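Local coordinates for protein pyruvate kinase (Toxoplasma gondii, PDB 3GG8) that catalyses the final step of glycolysis, moving the phosphoryl group of phosphoenolpyruvate onto ADP to yield pyruvate and ATP, at residues 65-70 and 75-80; 197-202 and 258-263; 318-323 and 347-352; 382-387 and 397-402; 403-408 and 431-436. One frame throughout, in Å; residues are numbered along the deposited sequence.

Overall arrangement
The five contacts follow one another along the chain without interleaving. Contacts 1 and 3 lie on the parallel eight-stranded barrel; with centres about 18 Å apart, they touch where Arg-66 packs against Ser-347. Contact 2 joins the loop leaving the inserted sheet to the helix after barrel strand 251-256, its centre about 27 Å from that of contact 1 and 30 Å from that of contact 3. Contacts 4 and 5 share helix 393-407 of the C-terminal alpha/beta domain, with centres about 12 Å apart, and both border the third subunit. Contact 1 lies about 39 Å from contact 4, centre to centre, so its packing is far from the third-subunit interface; contact 2 touches the second subunit.

Contact 1: residues 65-70 and 75-80; sequences CRLNFS and ETHART
The rings of Phe-69 and His-77 form an offset stack, with centroids 4.0 Å apart and planes 12° from parallel. His-77 CD2 stands over the middle of one phenyl face, and Phe-69 CE1 in turn lies over the centre of the imidazole, 3.6 Å from His-77 CG. The edges have other neighbours. Leu-67 O lies in the plane of the phenyl ring, while Asn-68 O reaches the imidazole rim near its plane, 3.6 Å from His-77 CE1. Leu-67 CB approaches this second ring obliquely, 3.9 Å from His-77 ND1. With CG anti to its own carbonyl carbon (chi1 -74°), His-77 extends from the helix toward the end of the strand. One turn further on, Thr-80 CG2 meets Leu-67 CD2 at 3.7 Å, the two side chains passing alongside, pointed opposite ways. Where the chain leaves the strand, Asn-68 OD1 accepts from Ser-70 N at 2.9 Å, an Asx turn in which the donor sits above the carbonyl plane. Strand 65-68 and helix 75-80 run almost antiparallel, at 168°, as the first half of the beta-alpha-beta unit that leads on to strand 97-101. Phe-216 of helix 207-217 covers the group further, meeting Phe-69 edge to face and touching His-77. The imidazole is also held by a hydrogen bond from NE2 to His-71 O. This bond satisfies a buried nitrogen and fixes the ring's rotation, so aromatic stacking and one polar bond together hold the imidazole between strand end and helix.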
# COMPACT_ATOMS: atom_id res chain seq x y z
N CYS C 65 -32.30 -9.06 25.37
CA CYS C 65 -33.33 -8.48 26.22
C CYS C 65 -32.74 -7.69 27.40
O CYS C 65 -32.15 -8.28 28.31
CB CYS C 65 -34.25 -9.57 26.77
SG CYS C 65 -35.02 -10.54 25.46
N ARG C 66 -32.95 -6.38 27.36
CA ARG C 66 -32.56 -5.45 28.41
C ARG C 66 -33.65 -5.29 29.47
O ARG C 66 -34.78 -4.92 29.15
CB ARG C 66 -32.26 -4.08 27.80
CG ARG C 66 -32.06 -2.97 28.84
CD ARG C 66 -31.48 -1.74 28.16
NE ARG C 66 -31.25 -0.61 29.05
CZ ARG C 66 -32.11 0.40 29.21
NH1 ARG C 66 -33.27 0.41 28.55
NH2 ARG C 66 -31.82 1.40 30.04
N LEU C 67 -33.29 -5.60 30.71
CA LEU C 67 -34.12 -5.31 31.86
C LEU C 67 -33.61 -4.01 32.50
O LEU C 67 -32.51 -3.97 33.06
CB LEU C 67 -34.00 -6.43 32.88
CG LEU C 67 -34.17 -7.89 32.43
CD1 LEU C 67 -33.82 -8.82 33.58
CD2 LEU C 67 -35.58 -8.13 31.89
N ASN C 68 -34.39 -2.94 32.37
CA ASN C 68 -34.06 -1.67 32.98
C ASN C 68 -34.39 -1.58 34.47
O ASN C 68 -35.53 -1.28 34.84
CB ASN C 68 -34.73 -0.53 32.22
CG ASN C 68 -34.30 0.82 32.73
OD1 ASN C 68 -33.50 0.91 33.68
ND2 ASN C 68 -34.82 1.88 32.13
N PHE C 69 -33.40 -1.81 35.34
CA PHE C 69 -33.64 -1.75 36.79
C PHE C 69 -33.74 -0.36 37.42
O PHE C 69 -33.74 -0.25 38.66
CB PHE C 69 -32.63 -2.62 37.56
CG PHE C 69 -33.06 -4.06 37.72
CD1 PHE C 69 -33.18 -4.90 36.62
CD2 PHE C 69 -33.36 -4.58 38.98
CE1 PHE C 69 -33.57 -6.24 36.77
CE2 PHE C 69 -33.75 -5.91 39.14
CZ PHE C 69 -33.84 -6.74 38.02
N SER C 70 -33.83 0.69 36.60
CA SER C 70 -34.22 2.02 37.11
C SER C 70 -35.67 2.03 37.64
O SER C 70 -36.06 2.90 38.42
CB SER C 70 -34.10 3.09 36.03
OG SER C 70 -32.75 3.29 35.66
N GLU C 75 -39.67 -9.09 41.85
CA GLU C 75 -40.90 -9.75 41.37
C GLU C 75 -41.33 -9.41 39.93
O GLU C 75 -41.65 -10.31 39.15
CB GLU C 75 -42.05 -9.43 42.29
CG GLU C 75 -42.03 -10.14 43.61
CD GLU C 75 -43.14 -9.64 44.49
OE1 GLU C 75 -42.84 -9.16 45.59
OE2 GLU C 75 -44.32 -9.68 44.05
N THR C 76 -41.38 -8.13 39.59
CA THR C 76 -41.88 -7.74 38.28
C THR C 76 -40.92 -8.19 37.17
O THR C 76 -41.35 -8.69 36.14
CB THR C 76 -42.17 -6.21 38.18
OG1 THR C 76 -40.95 -5.47 38.22
CG2 THR C 76 -43.08 -5.74 39.31
N HIS C 77 -39.62 -8.00 37.40
CA HIS C 77 -38.60 -8.44 36.46
C HIS C 77 -38.49 -9.97 36.38
O HIS C 77 -38.13 -10.50 35.34
CB HIS C 77 -37.25 -7.81 36.83
CG HIS C 77 -37.14 -6.34 36.49
ND1 HIS C 77 -37.05 -5.87 35.20
CD2 HIS C 77 -37.07 -5.25 37.29
CE1 HIS C 77 -36.96 -4.56 35.22
NE2 HIS C 77 -36.96 -4.16 36.48
N ALA C 78 -38.84 -10.67 37.46
CA ALA C 78 -38.97 -12.12 37.39
C ALA C 78 -40.07 -12.57 36.41
O ALA C 78 -39.87 -13.54 35.69
CB ALA C 78 -39.19 -12.75 38.80
N ARG C 79 -41.21 -11.86 36.38
CA ARG C 79 -42.31 -12.17 35.46
C ARG C 79 -41.85 -12.01 34.04
O ARG C 79 -42.17 -12.83 33.18
CB ARG C 79 -43.52 -11.25 35.66
CG ARG C 79 -44.16 -11.27 37.03
CD ARG C 79 -45.32 -10.23 37.11
NE ARG C 79 -46.35 -10.63 38.06
CZ ARG C 79 -47.45 -11.31 37.75
NH1 ARG C 79 -47.70 -11.67 36.50
NH2 ARG C 79 -48.31 -11.62 38.71
N THR C 80 -41.11 -10.92 33.79
CA THR C 80 -40.51 -10.61 32.48
C THR C 80 -39.57 -11.72 32.03
O THR C 80 -39.66 -12.19 30.89
CB THR C 80 -39.76 -9.27 32.51
OG1 THR C 80 -40.67 -8.22 32.82
CG2 THR C 80 -39.14 -8.97 31.14

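Contact 2: residues 197-202 and 258-263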
# COMPACT_ATOMS: atom_id res chain seq x y z
N ASN C 197 -18.84 18.20 33.19
CA ASN C 197 -17.42 18.38 33.54
C ASN C 197 -17.14 18.28 35.06
O ASN C 197 -16.10 18.76 35.54
CB ASN C 197 -16.92 19.73 32.99
CG ASN C 197 -15.49 19.68 32.47
OD1 ASN C 197 -14.92 18.61 32.22
ND2 ASN C 197 -14.90 20.85 32.28
N VAL C 198 -18.06 17.67 35.81
CA VAL C 198 -17.89 17.48 37.27
C VAL C 198 -18.14 16.02 37.67
O VAL C 198 -19.17 15.43 37.33
CB VAL C 198 -18.84 18.42 38.08
CG1 VAL C 198 -18.80 18.09 39.57
CG2 VAL C 198 -18.48 19.87 37.88
N LYS C 199 -17.18 15.43 38.38
CA LYS C 199 -17.34 14.07 38.89
C LYS C 199 -18.44 14.00 39.96
O LYS C 199 -18.47 14.81 40.88
CB LYS C 199 -15.98 13.55 39.41
CG LYS C 199 -16.09 12.35 40.34
CD LYS C 199 -14.88 11.42 40.28
CE LYS C 199 -15.30 10.00 40.69
NZ LYS C 199 -14.33 8.94 40.27
N VAL C 200 -19.35 13.04 39.83
CA VAL C 200 -20.42 12.87 40.82
C VAL C 200 -19.93 11.97 41.95
O VAL C 200 -19.56 10.83 41.71
CB VAL C 200 -21.72 12.33 40.18
CG1 VAL C 200 -22.81 12.18 41.24
CG2 VAL C 200 -22.20 13.27 39.06
N GLN C 201 -19.92 12.50 43.17
CA GLN C 201 -19.37 11.80 44.33
C GLN C 201 -20.39 10.86 44.96
O GLN C 201 -20.62 10.88 46.18
CB GLN C 201 -18.85 12.79 45.38
CG GLN C 201 -17.66 13.63 44.95
CD GLN C 201 -17.29 14.71 45.98
OE1 GLN C 201 -17.27 14.45 47.19
NE2 GLN C 201 -17.00 15.91 45.49
N LEU C 202 -20.98 10.02 44.12
CA LEU C 202 -21.95 9.02 44.55
C LEU C 202 -21.49 7.66 44.04
O LEU C 202 -20.93 7.58 42.93
CB LEU C 202 -23.33 9.35 43.97
CG LEU C 202 -23.99 10.66 44.41
CD1 LEU C 202 -25.30 10.82 43.70
CD2 LEU C 202 -24.17 10.73 45.94
N ASN C 258 -20.87 10.37 31.20
CA ASN C 258 -20.34 11.71 31.49
C ASN C 258 -18.85 11.87 31.13
O ASN C 258 -18.25 11.00 30.49
CB ASN C 258 -20.67 12.17 32.93
CG ASN C 258 -19.86 11.45 34.01
OD1 ASN C 258 -19.28 10.38 33.78
ND2 ASN C 258 -19.81 12.05 35.20
N VAL C 259 -18.28 13.02 31.52
CA VAL C 259 -16.88 13.35 31.27
C VAL C 259 -15.89 12.39 31.95
O VAL C 259 -14.87 12.04 31.35
CB VAL C 259 -16.59 14.86 31.60
CG1 VAL C 259 -15.07 15.18 31.61
CG2 VAL C 259 -17.32 15.76 30.61
N GLU C 260 -16.17 11.96 33.18
CA GLU C 260 -15.29 11.01 33.89
C GLU C 260 -15.17 9.69 33.15
O GLU C 260 -14.08 9.11 33.08
CB GLU C 260 -15.77 10.73 35.32
CG GLU C 260 -15.57 11.86 36.30
CD GLU C 260 -14.12 12.29 36.46
OE1 GLU C 260 -13.26 11.44 36.83
OE2 GLU C 260 -13.84 13.48 36.23
N GLY C 261 -16.30 9.21 32.64
CA GLY C 261 -16.35 8.00 31.81
C GLY C 261 -15.49 8.19 30.58
O GLY C 261 -14.65 7.35 30.28
N LEU C 262 -15.68 9.32 29.89
CA LEU C 262 -14.88 9.67 28.73
C LEU C 262 -13.38 9.78 29.04
O LEU C 262 -12.56 9.17 28.36
CB LEU C 262 -15.41 10.96 28.10
CG LEU C 262 -16.79 10.89 27.44
CD1 LEU C 262 -17.28 12.27 27.07
CD2 LEU C 262 -16.78 10.00 26.20
N VAL C 263 -13.04 10.54 30.08
CA VAL C 263 -11.63 10.74 30.46
C VAL C 263 -10.96 9.44 30.90
O VAL C 263 -9.76 9.22 30.65
CB VAL C 263 -11.51 11.86 31.53
CG1 VAL C 263 -10.13 11.87 32.17
CG2 VAL C 263 -11.80 13.20 30.91
O HOH W 1 -19.68 15.45 32.68
O HOH W 2 -21.26 14.37 35.72
O HOH W 3 -17.89 14.24 34.91
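Val-259 carries CG1 anti to its backbone N (chi1 169°), which sets that methyl 3.5 Å from Asn-197 OD1 and leaves CG2 beside the backbone of Asn-197. The second pair is formed by an extended Lys-199 and a Glu-260 folded at chi2 (-59°). The bend lays the glutamate stem across the lysine at about a right angle, with Glu-260 CG 3.6 Å from Lys-199 CB. Contact here is therefore largely through aliphatic carbons. The charged ends stay further apart: Lys-199 NZ and Glu-260 OE1 are separated by 4.4 Å, too far for a salt bridge, so any attraction between them is probably a longer-range one.

Between the backbones the link runs through water. One molecule accepts from both Asn-197 N, at 2.9 Å, and Val-259 N, at 3.0 Å, bridging the two backbone N-H groups. Another accepts from Asn-258 ND2 at 2.8 Å and lies beside Val-198 O. A third connects Val-198 O with Glu-260 N only weakly. Asn-258 is also the N-cap of helix 259-263: its OD1 receives a weak capping bond from Gly-261 N, while Gln-231 OE1 is a further partner of its ND2. Leu-25 of the second subunit packs on Val-259. Segment 197-202 meets, directly and through water, the capped helix that follows barrel strand 251-256; it lies on the chain's return from the inserted six-stranded sheet to barrel helix 207-217, a connection that, as in other pyruvate kinases, probably belongs to the hinge between barrel and B domain.

Contact 3: residues 318-323 and 347-352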
# COMPACT_ATOMS: atom_id res chain seq x y z
N SER C 318 -39.23 8.57 17.95
CA SER C 318 -40.54 8.97 17.44
C SER C 318 -41.47 7.78 17.21
O SER C 318 -42.68 7.94 17.11
CB SER C 318 -40.39 9.75 16.14
OG SER C 318 -40.12 8.89 15.05
N MET C 319 -40.89 6.58 17.13
CA MET C 319 -41.67 5.36 16.91
C MET C 319 -42.39 4.83 18.16
O MET C 319 -43.16 3.87 18.09
CB MET C 319 -40.80 4.26 16.29
CG MET C 319 -40.35 4.58 14.86
SD MET C 319 -39.58 3.13 14.11
CE MET C 319 -41.01 2.21 13.56
N ILE C 320 -42.11 5.45 19.31
CA ILE C 320 -42.92 5.25 20.49
C ILE C 320 -44.39 5.54 20.16
O ILE C 320 -45.30 4.91 20.71
CB ILE C 320 -42.44 6.12 21.68
CG1 ILE C 320 -41.13 5.57 22.23
CG2 ILE C 320 -43.51 6.17 22.79
CD1 ILE C 320 -40.35 6.54 23.07
N LYS C 321 -44.61 6.46 19.21
CA LYS C 321 -45.94 6.92 18.81
C LYS C 321 -46.25 6.79 17.31
O LYS C 321 -47.40 6.90 16.90
CB LYS C 321 -46.13 8.38 19.27
CG LYS C 321 -45.78 8.61 20.76
CD LYS C 321 -46.98 8.55 21.72
CE LYS C 321 -47.55 7.12 21.97
NZ LYS C 321 -48.88 6.87 21.27
N ASN C 322 -45.23 6.56 16.49
CA ASN C 322 -45.40 6.52 15.03
C ASN C 322 -44.90 5.21 14.42
O ASN C 322 -43.93 4.64 14.90
CB ASN C 322 -44.69 7.73 14.40
CG ASN C 322 -45.20 9.07 14.95
OD1 ASN C 322 -44.42 9.97 15.22
ND2 ASN C 322 -46.52 9.20 15.09
N PRO C 323 -45.61 4.69 13.39
CA PRO C 323 -45.21 3.42 12.75
C PRO C 323 -43.99 3.54 11.82
O PRO C 323 -43.49 2.53 11.31
CB PRO C 323 -46.47 3.00 11.96
CG PRO C 323 -47.21 4.29 11.70
CD PRO C 323 -46.85 5.26 12.81
N SER C 347 -35.00 1.49 23.39
CA SER C 347 -35.34 1.73 24.79
C SER C 347 -36.85 1.81 24.95
O SER C 347 -37.51 0.77 24.99
CB SER C 347 -34.61 2.96 25.33
OG SER C 347 -33.22 2.70 25.39
N GLY C 348 -37.38 3.03 25.06
CA GLY C 348 -38.82 3.24 25.20
C GLY C 348 -39.63 2.74 24.01
O GLY C 348 -40.82 2.37 24.16
N GLU C 349 -39.00 2.71 22.83
CA GLU C 349 -39.69 2.28 21.61
C GLU C 349 -40.30 0.89 21.76
O GLU C 349 -41.36 0.63 21.19
CB GLU C 349 -38.75 2.29 20.38
CG GLU C 349 -38.05 3.63 20.11
CD GLU C 349 -36.63 3.71 20.69
OE1 GLU C 349 -35.74 4.32 20.06
OE2 GLU C 349 -36.39 3.15 21.79
N THR C 350 -39.63 0.01 22.51
CA THR C 350 -40.12 -1.38 22.76
C THR C 350 -40.71 -1.54 24.17
O THR C 350 -41.61 -2.35 24.38
CB THR C 350 -38.98 -2.49 22.55
OG1 THR C 350 -37.86 -2.22 23.40
CG2 THR C 350 -38.49 -2.56 21.12
N ALA C 351 -40.18 -0.79 25.14
CA ALA C 351 -40.68 -0.88 26.52
C ALA C 351 -42.09 -0.26 26.67
O ALA C 351 -42.98 -0.84 27.31
CB ALA C 351 -39.69 -0.26 27.51
N ASN C 352 -42.27 0.91 26.06
CA ASN C 352 -43.44 1.74 26.26
C ASN C 352 -43.98 2.22 24.91
O ASN C 352 -44.60 3.29 24.82
CB ASN C 352 -43.06 2.98 27.10
CG ASN C 352 -42.32 2.65 28.38
OD1 ASN C 352 -41.17 3.07 28.56
ND2 ASN C 352 -42.96 1.92 29.28
O HOH W 4 -43.00 1.61 19.43
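Ile-320 makes the close part of this contact, laying its branches along the start of the short helix 348-351. Its CG1 is 3.6 Å from Glu-349 N and 3.7 Å from Gly-348 C; because Gly-348 has no side chain, CD1 can settle against the same peptide. CG2, anti to the backbone N of Ile-320, goes to the other end of the helix and meets Asn-352 O at 3.7 Å. Asn-352 is exposed, so the CG2 end forms a rim. Elsewhere the contact is wetter: a water donates to both Met-319 O and Glu-349 O, each 2.6 Å away, and bridges the two backbones where side chains do not meet.

The Glu-349 carboxylate is held by main-chain N-H groups. OE2 accepts from Ser-347 N at 2.7 Å, approached nearly along its C-O axis, and OE1 accepts from Leu-316 N. The segments follow barrel strands 309-312 and 343-346, respectively, and a backbone hydrogen bond joins Ile-320 to Glu-354, just beyond the second segment. Chemically, a hydrocarbon side chain covers peptide groups while a water serves two carbonyls, and two main-chain N-H groups grip the buried carboxylate and fix its rotation.

Contact 4: residues 382-387 and 397-402; sequences AMCLAV and VARAAV
Cys-384 SG sits over one face of the Arg-399 guanidinium, displaced toward its rim and 3.8 Å from Arg-399 NE; Arg-399 CD is nearly as close, at 4.0 Å. Val-387 approaches the same group differently. Its carbonyl carbon lies at the guanidinium edge, in the plane and 3.9 Å from Arg-399 NH1, and Val-387 CB is equally far from that nitrogen. The arginine stem leaves helix 397-402 with CG anti to the backbone N (chi1 -176°) and runs straight until a bend at chi3 (-71°) turns the planar end against the cysteine and valine.

In the next shell, Tyr-429 OH is hydrogen-bonded to Arg-399 NH1 and helps set the rotation of the head. The tyrosine also touches Met-383 and Val-402, so one residue touches both segments. Arg-399 packs on Ile-391 as well, and on Cys-407 of the third subunit. Within the two segments, Arg-399 makes the link from 397-402 to Cys-384 and Val-387. Its helix, 393-407, also places Ala-400 against Thr-404 of the third subunit. Such helix packing between C-terminal domains belongs to the tetramer interface of the pyruvate kinase fold.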
# COMPACT_ATOMS: atom_id res chain seq x y z
N ALA C 382 -8.00 -1.70 7.31
CA ALA C 382 -7.98 -0.66 8.35
C ALA C 382 -7.67 -1.24 9.73
O ALA C 382 -7.00 -0.60 10.54
CB ALA C 382 -9.30 0.09 8.38
N MET C 383 -8.17 -2.45 9.99
CA MET C 383 -7.87 -3.19 11.23
C MET C 383 -6.45 -3.76 11.26
O MET C 383 -5.86 -3.92 12.33
CB MET C 383 -8.90 -4.31 11.43
CG MET C 383 -9.06 -4.77 12.87
SD MET C 383 -9.65 -3.49 14.01
CE MET C 383 -11.27 -3.07 13.33
N CYS C 384 -5.91 -4.08 10.08
CA CYS C 384 -4.54 -4.59 9.96
C CYS C 384 -3.50 -3.49 10.21
O CYS C 384 -2.41 -3.77 10.73
CB CYS C 384 -4.32 -5.23 8.59
SG CYS C 384 -5.08 -6.85 8.39
N LEU C 385 -3.84 -2.26 9.84
CA LEU C 385 -2.98 -1.10 10.07
C LEU C 385 -3.15 -0.52 11.48
O LEU C 385 -2.35 0.31 11.91
CB LEU C 385 -3.24 -0.03 9.01
N ALA C 386 -4.19 -0.97 12.18
CA ALA C 386 -4.47 -0.52 13.55
C ALA C 386 -3.97 -1.50 14.61
O ALA C 386 -3.69 -1.11 15.74
CB ALA C 386 -5.96 -0.25 13.73
N VAL C 387 -3.86 -2.78 14.23
CA VAL C 387 -3.36 -3.83 15.12
C VAL C 387 -2.16 -4.54 14.48
O VAL C 387 -1.24 -4.99 15.16
CB VAL C 387 -4.45 -4.88 15.48
CG1 VAL C 387 -4.04 -5.69 16.70
CG2 VAL C 387 -5.80 -4.22 15.74
N VAL C 397 -4.36 -16.22 13.00
CA VAL C 397 -5.18 -17.25 12.37
C VAL C 397 -6.58 -16.72 12.04
O VAL C 397 -7.10 -17.01 10.97
CB VAL C 397 -5.22 -18.55 13.24
CG1 VAL C 397 -6.17 -19.60 12.66
CG2 VAL C 397 -3.84 -19.14 13.33
N ALA C 398 -7.16 -15.92 12.94
CA ALA C 398 -8.45 -15.30 12.68
C ALA C 398 -8.36 -14.41 11.42
O ALA C 398 -9.18 -14.52 10.50
CB ALA C 398 -8.91 -14.51 13.87
N ARG C 399 -7.33 -13.57 11.40
CA ARG C 399 -6.97 -12.76 10.26
C ARG C 399 -6.73 -13.56 8.96
O ARG C 399 -7.20 -13.17 7.89
CB ARG C 399 -5.72 -11.96 10.65
CG ARG C 399 -5.23 -10.99 9.63
CD ARG C 399 -4.00 -10.24 10.14
NE ARG C 399 -4.32 -9.29 11.21
CZ ARG C 399 -3.45 -8.43 11.74
NH1 ARG C 399 -3.82 -7.59 12.71
NH2 ARG C 399 -2.19 -8.40 11.32
N ALA C 400 -5.99 -14.67 9.05
CA ALA C 400 -5.75 -15.52 7.87
C ALA C 400 -7.06 -16.10 7.34
O ALA C 400 -7.25 -16.23 6.13
CB ALA C 400 -4.76 -16.63 8.21
N ALA C 401 -7.95 -16.45 8.28
CA ALA C 401 -9.27 -17.00 7.98
C ALA C 401 -10.13 -16.05 7.15
O ALA C 401 -10.67 -16.43 6.12
CB ALA C 401 -9.96 -17.36 9.26
N VAL C 402 -10.23 -14.80 7.59
CA VAL C 402 -10.95 -13.75 6.88
C VAL C 402 -10.38 -13.55 5.45
O VAL C 402 -11.12 -13.58 4.46
CB VAL C 402 -10.94 -12.44 7.69
CG1 VAL C 402 -11.64 -11.31 6.94
CG2 VAL C 402 -11.58 -12.67 9.07

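Contact 5: residues 403-408 and 431-436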
# COMPACT_ATOMS: atom_id res chain seq x y z
N GLU C 403 -9.06 -13.37 5.36
CA GLU C 403 -8.32 -13.32 4.10
C GLU C 403 -8.59 -14.50 3.18
O GLU C 403 -8.83 -14.32 1.99
CB GLU C 403 -6.82 -13.30 4.36
CG GLU C 403 -6.24 -11.97 4.75
CD GLU C 403 -4.73 -12.03 5.01
OE1 GLU C 403 -4.09 -13.07 4.69
OE2 GLU C 403 -4.17 -11.03 5.53
N THR C 404 -8.49 -15.71 3.73
CA THR C 404 -8.66 -16.93 2.95
C THR C 404 -10.11 -17.09 2.49
O THR C 404 -10.34 -17.48 1.34
CB THR C 404 -8.20 -18.17 3.74
OG1 THR C 404 -6.84 -17.97 4.15
CG2 THR C 404 -8.26 -19.43 2.87
N ALA C 405 -11.05 -16.78 3.39
CA ALA C 405 -12.48 -16.81 3.07
C ALA C 405 -12.79 -15.96 1.86
O ALA C 405 -13.50 -16.39 0.95
CB ALA C 405 -13.32 -16.34 4.25
N GLU C 406 -12.24 -14.75 1.86
CA GLU C 406 -12.34 -13.83 0.73
C GLU C 406 -11.65 -14.40 -0.52
O GLU C 406 -12.18 -14.35 -1.62
CB GLU C 406 -11.75 -12.48 1.13
CG GLU C 406 -11.34 -11.55 0.01
CD GLU C 406 -12.52 -11.11 -0.84
OE1 GLU C 406 -13.59 -10.81 -0.26
OE2 GLU C 406 -12.36 -11.07 -2.08
N CYS C 407 -10.47 -14.96 -0.32
CA CYS C 407 -9.66 -15.47 -1.42
C CYS C 407 -10.34 -16.62 -2.17
O CYS C 407 -10.31 -16.66 -3.40
CB CYS C 407 -8.30 -15.89 -0.88
SG CYS C 407 -6.98 -15.80 -2.07
N VAL C 408 -10.97 -17.54 -1.43
CA VAL C 408 -11.60 -18.74 -2.02
C VAL C 408 -13.13 -18.62 -2.20
O VAL C 408 -13.79 -19.61 -2.50
CB VAL C 408 -11.30 -20.03 -1.19
CG1 VAL C 408 -9.81 -20.20 -0.97
CG2 VAL C 408 -12.05 -20.03 0.15
N PRO C 431 -15.78 -9.78 8.37
CA PRO C 431 -15.79 -10.48 7.08
C PRO C 431 -17.14 -10.31 6.41
O PRO C 431 -18.18 -10.21 7.09
CB PRO C 431 -15.58 -11.94 7.48
CG PRO C 431 -16.16 -12.03 8.85
CD PRO C 431 -15.87 -10.72 9.50
N MET C 432 -17.12 -10.24 5.08
CA MET C 432 -18.32 -10.20 4.28
C MET C 432 -19.14 -11.48 4.45
O MET C 432 -20.35 -11.46 4.33
CB MET C 432 -17.94 -10.00 2.81
CG MET C 432 -19.10 -10.11 1.82
SD MET C 432 -18.95 -8.92 0.49
CE MET C 432 -17.57 -9.61 -0.43
N GLN C 433 -18.46 -12.59 4.72
CA GLN C 433 -19.13 -13.87 4.94
C GLN C 433 -19.75 -13.92 6.33
O GLN C 433 -19.15 -13.40 7.29
CB GLN C 433 -18.16 -15.05 4.80
CG GLN C 433 -17.49 -15.23 3.43
CD GLN C 433 -16.40 -14.21 3.16
OE1 GLN C 433 -15.74 -13.73 4.09
NE2 GLN C 433 -16.21 -13.85 1.89
N PRO C 434 -20.94 -14.56 6.45
CA PRO C 434 -21.54 -14.85 7.74
C PRO C 434 -20.61 -15.70 8.61
O PRO C 434 -19.88 -16.53 8.08
CB PRO C 434 -22.76 -15.67 7.37
CG PRO C 434 -23.11 -15.24 6.00
CD PRO C 434 -21.79 -15.04 5.34
N ILE C 435 -20.63 -15.47 9.92
CA ILE C 435 -19.88 -16.29 10.86
C ILE C 435 -20.87 -17.16 11.64
O ILE C 435 -21.83 -16.64 12.20
CB ILE C 435 -19.03 -15.43 11.84
CG1 ILE C 435 -18.13 -14.44 11.06
CG2 ILE C 435 -18.21 -16.30 12.79
CD1 ILE C 435 -17.66 -13.25 11.90
N LEU C 436 -20.67 -18.47 11.63
CA LEU C 436 -21.44 -19.36 12.48
C LEU C 436 -20.53 -19.86 13.60
O LEU C 436 -19.62 -20.65 13.37
CB LEU C 436 -22.06 -20.50 11.66
CG LEU C 436 -22.86 -21.60 12.37
CD1 LEU C 436 -24.07 -21.10 13.18
CD2 LEU C 436 -23.31 -22.64 11.32
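Gln-433 turns one flat face of its amide to the helix: Ala-405 CB lies under the OE1 half, 3.6 Å from Gln-433 OE1, and Ala-405 O under Gln-433 NE2 at 3.8 Å, met face-on and not along an N-H. The same nitrogen is 4.0 Å from Glu-406 CA. A bend at chi2 (75°) folds the glutamine back so that the amide rests on the helix surface. Alongside, Glu-406 and Met-432 cross obliquely. The methionine leaves its backbone with CG anti to N (chi1 173°), and its terminal methyl CE comes within 4.2 Å of Glu-406 OE1; the glutamate, bent at its own chi2, brings the carboxylate up to meet it. This outer pair is loose and exposed, whereas Ala-405 and Gln-433 are buried, so the contact grades from a close inner half to a solvent-facing rim.

Segment 431-436 runs from a loop into strand 435-439, which lies between strands 412-416 and 454-458 of the C-terminal sheet. Ala-405 also packs on Ile-413 of strand 412-416, and Pro-431 leans on Ile-426 of helix 421-427. Arg-37 hydrogen-bonds to Pro-431 O, tying the loop to the N-terminal part of the chain. Val-408 packs on Ala-396 of the third subunit, and Thr-404 and Val-408 on Val-507 of strand 502-509, so the end of helix 393-407 meets both its own sheet and a neighbouring subunit.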